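Local coordinates for oligopeptide-binding protein AppA (Bacillus subtilis, PDB 1XOC) that binds oligopeptides for uptake by the App ABC transporter, which can replace the Opp system in sporulation and genetic competence, at residues P243-K248 with G369-E374; E294-Q299 with A377-E382. All coordinates share one frame; numbering follows the deposited sequence. Where two conformers were deposited one is given.

How the interactions relate
Interactions 1 and 2 use successive parts of one helix, 371-385, and their centres lie about 13 Å apart. In interaction 1 the first turn meets the loop and 3-10 turn of 243-248 through a salt bridge at the surface; in interaction 2 the next turns meet helix 293-300 through buried aliphatic groups. Along the chain the partners alternate, 243-248 and 294-299 both preceding the two helix segments. The start of this helix is also where the bound peptide is reached: Arg373, in segment 369-374, hydrogen-bonds through NH2 to the peptide backbone. Both contacts thus involve the helix whose N-terminal turn takes part in ligand binding, interaction 1 being the nearer to that end.

Interaction 1 (P243-K248 with G369-E374); sequences PATDYK and GNKVRE. With ZN (zinc ion), chain F.
Lys371 NZ is held by two partners: Asp246 OD1, at 2.5 Å in a salt bridge, and a water that accepts from it at 2.8 Å. Lys371 was deposited in two conformers and these contacts describe one of them, so the very short ion-pair distance deserves caution. The ammonium group comes to the syn lone pair of OD1, on the side of the other carboxylate oxygen. The same water donates to Asp246 OD2 at 2.6 Å, so both oxygens are tied to the lysine, one directly and one through solvent; Thr245 OG1 is a third protein partner of that water. Torsions explain the reach. Lys371 CG lies between the backbone N and the carbonyl carbon (chi1 71°), and the chain beyond is fully extended, carrying NZ to the 3-10 turn. On the way the lysine chain runs at about a right angle to the proline side chain, with Lys371 CE 4.0 Å from Pro243 CG. One helical turn on, Glu374 chelates a zinc ion through both oxygens, OE1 at 2.2 Å and OE2 at 2.4 Å, with two waters also bound to the metal. Gly369 N donates to Glu374 OE2 at 2.9 Å and an angle of 171°, which helps fix the carboxylate. Ala244 packs on Asp304 and His492, ligands of another zinc ion. With few apolar contacts, the chemistry implies a largely electrostatic, water-assisted link between the turn and the start of helix 371-385.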
# COMPACT_ATOMS: atom_id res chain seq x y z
N PRO A 243 13.11 -5.90 11.26
CA PRO A 243 13.26 -7.07 10.37
C PRO A 243 13.34 -8.38 11.14
O PRO A 243 13.97 -8.44 12.19
CB PRO A 243 14.60 -6.81 9.68
CG PRO A 243 14.75 -5.33 9.70
CD PRO A 243 14.15 -4.89 11.00
N ALA A 244 12.77 -9.45 10.60
CA ALA A 244 12.77 -10.75 11.31
C ALA A 244 14.15 -11.24 11.70
O ALA A 244 14.33 -11.85 12.77
CB ALA A 244 12.09 -11.81 10.47
N THR A 245 15.15 -11.01 10.84
CA THR A 245 16.50 -11.44 11.10
C THR A 245 17.11 -10.76 12.33
O THR A 245 18.03 -11.29 12.93
CB THR A 245 17.42 -11.22 9.87
OG1 THR A 245 17.34 -9.86 9.44
CG2 THR A 245 16.98 -12.09 8.70
N ASP A 246 16.56 -9.60 12.71
CA ASP A 246 17.04 -8.86 13.88
C ASP A 246 16.18 -9.06 15.14
O ASP A 246 16.40 -8.39 16.15
CB ASP A 246 17.11 -7.37 13.56
CG ASP A 246 18.13 -7.05 12.49
OD1 ASP A 246 17.78 -6.34 11.53
OD2 ASP A 246 19.28 -7.51 12.61
N TYR A 247 15.20 -9.97 15.10
CA TYR A 247 14.29 -10.16 16.23
C TYR A 247 15.03 -10.51 17.53
O TYR A 247 14.78 -9.89 18.57
CB TYR A 247 13.28 -11.27 15.93
CG TYR A 247 12.21 -11.34 16.99
CD1 TYR A 247 12.46 -11.99 18.20
CD2 TYR A 247 10.99 -10.77 16.80
CE1 TYR A 247 11.48 -12.05 19.20
CE2 TYR A 247 10.00 -10.82 17.78
CZ TYR A 247 10.26 -11.48 18.97
OH TYR A 247 9.31 -11.52 19.95
N LYS A 248 15.90 -11.50 17.48
CA LYS A 248 16.57 -11.97 18.69
C LYS A 248 17.51 -10.92 19.26
O LYS A 248 17.72 -10.87 20.46
CB LYS A 248 17.26 -13.30 18.46
CG LYS A 248 16.25 -14.41 18.30
CD LYS A 248 16.82 -15.75 18.62
CE LYS A 248 17.78 -16.25 17.55
NZ LYS A 248 18.34 -17.58 17.95
N GLY A 369 17.08 0.84 1.73
CA GLY A 369 16.86 0.76 3.15
C GLY A 369 16.14 -0.52 3.55
O GLY A 369 16.13 -0.89 4.73
N ASN A 370 15.54 -1.20 2.58
CA ASN A 370 14.92 -2.47 2.87
C ASN A 370 15.98 -3.51 2.55
O ASN A 370 16.13 -3.93 1.42
CB ASN A 370 13.64 -2.66 2.05
CG ASN A 370 12.83 -3.86 2.49
OD1 ASN A 370 11.56 -3.82 2.55
ND2 ASN A 370 13.51 -4.91 2.82
N LYS A 371 16.71 -3.91 3.58
CA LYS A 371 17.76 -4.87 3.41
C LYS A 371 17.32 -6.25 2.98
O LYS A 371 18.02 -6.92 2.26
CB LYS A 371 18.66 -4.92 4.63
CG LYS A 371 18.06 -5.55 5.85
CD LYS A 371 19.03 -5.54 7.05
CE LYS A 371 18.38 -6.15 8.30
NZ LYS A 371 19.27 -6.20 9.51
N VAL A 372 16.13 -6.65 3.41
CA VAL A 372 15.53 -7.88 2.93
C VAL A 372 15.36 -7.85 1.40
O VAL A 372 15.71 -8.80 0.71
CB VAL A 372 14.18 -8.13 3.63
CG1 VAL A 372 13.42 -9.28 2.99
CG2 VAL A 372 14.41 -8.42 5.12
N ARG A 373 14.79 -6.77 0.86
CA ARG A 373 14.56 -6.69 -0.60
C ARG A 373 15.86 -6.54 -1.36
O ARG A 373 15.98 -7.09 -2.46
CB ARG A 373 13.63 -5.53 -0.95
CG ARG A 373 12.24 -5.80 -0.45
CD ARG A 373 11.28 -4.67 -0.80
NE ARG A 373 9.97 -4.82 -0.13
CZ ARG A 373 9.01 -3.92 -0.24
NH1 ARG A 373 9.14 -2.83 -0.98
NH2 ARG A 373 7.86 -4.17 0.40
N GLU A 374 16.80 -5.80 -0.81
CA GLU A 374 18.11 -5.69 -1.41
C GLU A 374 18.73 -7.08 -1.53
O GLU A 374 19.28 -7.44 -2.56
CB GLU A 374 19.01 -4.71 -0.62
CG GLU A 374 18.42 -3.25 -0.52
CD GLU A 374 19.20 -2.35 0.42
OE1 GLU A 374 20.20 -2.83 0.99
OE2 GLU A 374 18.84 -1.13 0.59
ZN ZN F . 20.73 -0.98 2.10
O HOH W 1 20.11 -8.72 10.51
O HOH W 2 21.37 0.53 0.62
O HOH W 3 22.55 -2.08 2.68

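Interaction 2 (E294-Q299 with A377-E382); sequences ESIVSQ and AVVVQE
Aliphatic contact comes first: Ile296 CG1 lies 3.8 Å from Val379 CG1, and the two side chains lie alongside each other, pointing opposite ways. Of the CA atoms in the two segments, those of Ile296 and Val379 are the nearest pair, 7.4 Å apart. Val379 divides its branches between two neighbours. CG1, anti to the backbone N (chi1 172°), meets the isoleucine, whereas CG2 meets the amide end of Gln299, 3.9 Å from its NE2. That second approach is van der Waals in kind. Gln299 reaches it as an extended chain, with CG anti to its own backbone N (chi1 -171°), and comes at the valine from the opposite direction, forming the exposed margin of an otherwise buried contact. Polar linkage is indirect: Gln299 NE2 donates to a water at 2.6 Å, and this water donates to Glu382 OE1 at 3.0 Å, joining the helices at their solvent side. Within 294-299, Ser298 OG gives a hydrogen bond of 3.1 Å to Glu294 O, which also accepts from Ser298 N; the hydroxyl stands above the carbonyl plane. In the fold, helix 371-385 makes the beta-alpha-beta crossover between parallel strands 358-367 and 390-396, with Ala377 and Val380 resting on Leu364 and Gln381 on Thr393. Helix 293-300 packs against it through Ile296 and sets Val297 on Val307 of strand 306-307.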
# COMPACT_ATOMS: atom_id res chain seq x y z
N GLU A 294 11.31 -20.87 -1.68
CA GLU A 294 11.43 -21.40 -0.32
C GLU A 294 12.81 -21.08 0.26
O GLU A 294 12.94 -20.70 1.43
CB GLU A 294 11.14 -22.90 -0.31
CG GLU A 294 9.81 -23.25 -0.96
CD GLU A 294 8.90 -23.97 -0.02
OE1 GLU A 294 8.86 -25.22 -0.08
OE2 GLU A 294 8.24 -23.27 0.79
N SER A 295 13.85 -21.22 -0.56
CA SER A 295 15.19 -20.87 -0.13
C SER A 295 15.32 -19.37 0.15
O SER A 295 16.00 -18.96 1.08
CB SER A 295 16.21 -21.31 -1.18
OG SER A 295 17.51 -20.86 -0.86
N ILE A 296 14.66 -18.55 -0.66
CA ILE A 296 14.63 -17.10 -0.41
C ILE A 296 14.10 -16.80 0.99
O ILE A 296 14.72 -16.08 1.76
CB ILE A 296 13.81 -16.34 -1.50
CG1 ILE A 296 14.66 -16.24 -2.77
CG2 ILE A 296 13.35 -14.96 -0.99
CD1 ILE A 296 13.92 -15.77 -3.99
N VAL A 297 12.95 -17.37 1.32
CA VAL A 297 12.36 -17.19 2.64
C VAL A 297 13.28 -17.73 3.75
O VAL A 297 13.47 -17.07 4.77
CB VAL A 297 10.97 -17.83 2.70
CG1 VAL A 297 10.40 -17.85 4.13
CG2 VAL A 297 10.02 -17.07 1.78
N SER A 298 13.86 -18.91 3.55
CA SER A 298 14.77 -19.50 4.54
C SER A 298 16.01 -18.65 4.75
O SER A 298 16.46 -18.44 5.88
CB SER A 298 15.21 -20.88 4.11
OG SER A 298 14.09 -21.72 4.07
N GLN A 299 16.55 -18.16 3.65
CA GLN A 299 17.84 -17.49 3.60
C GLN A 299 17.64 -16.06 4.09
O GLN A 299 18.19 -15.68 5.12
CB GLN A 299 18.35 -17.54 2.15
CG GLN A 299 19.77 -17.10 1.87
CD GLN A 299 20.15 -17.33 0.40
OE1 GLN A 299 19.46 -18.03 -0.35
NE2 GLN A 299 21.26 -16.74 -0.01
N ALA A 377 17.06 -9.16 -4.20
CA ALA A 377 17.51 -8.77 -5.54
C ALA A 377 18.82 -9.44 -5.95
O ALA A 377 19.02 -9.87 -7.11
CB ALA A 377 17.61 -7.28 -5.67
N VAL A 378 19.71 -9.57 -4.99
CA VAL A 378 21.01 -10.24 -5.22
C VAL A 378 20.78 -11.74 -5.41
O VAL A 378 21.36 -12.36 -6.29
CB VAL A 378 21.96 -9.96 -4.05
CG1 VAL A 378 23.21 -10.74 -4.21
CG2 VAL A 378 22.25 -8.44 -3.97
N VAL A 379 19.87 -12.33 -4.64
CA VAL A 379 19.59 -13.75 -4.78
C VAL A 379 18.94 -14.07 -6.15
O VAL A 379 19.28 -15.05 -6.80
CB VAL A 379 18.69 -14.26 -3.63
CG1 VAL A 379 18.24 -15.70 -3.90
CG2 VAL A 379 19.43 -14.21 -2.28
N VAL A 380 18.01 -13.22 -6.57
CA VAL A 380 17.42 -13.34 -7.90
C VAL A 380 18.50 -13.22 -8.98
O VAL A 380 18.54 -14.00 -9.95
CB VAL A 380 16.29 -12.31 -8.11
CG1 VAL A 380 15.79 -12.34 -9.56
CG2 VAL A 380 15.14 -12.56 -7.13
N GLN A 381 19.41 -12.26 -8.84
CA GLN A 381 20.52 -12.15 -9.81
C GLN A 381 21.31 -13.42 -9.89
O GLN A 381 21.69 -13.85 -10.98
CB GLN A 381 21.42 -11.00 -9.40
CG GLN A 381 22.68 -10.82 -10.16
CD GLN A 381 23.48 -9.73 -9.53
OE1 GLN A 381 23.96 -9.87 -8.40
NE2 GLN A 381 23.62 -8.61 -10.25
N GLU A 382 21.59 -14.03 -8.75
CA GLU A 382 22.41 -15.25 -8.74
C GLU A 382 21.65 -16.44 -9.32
O GLU A 382 22.22 -17.20 -10.11
CB GLU A 382 22.96 -15.53 -7.33
CG GLU A 382 24.02 -14.49 -6.91
CD GLU A 382 24.45 -14.51 -5.41
OE1 GLU A 382 23.80 -15.21 -4.59
OE2 GLU A 382 25.45 -13.80 -5.06
O HOH W 4 23.05 -16.24 -1.82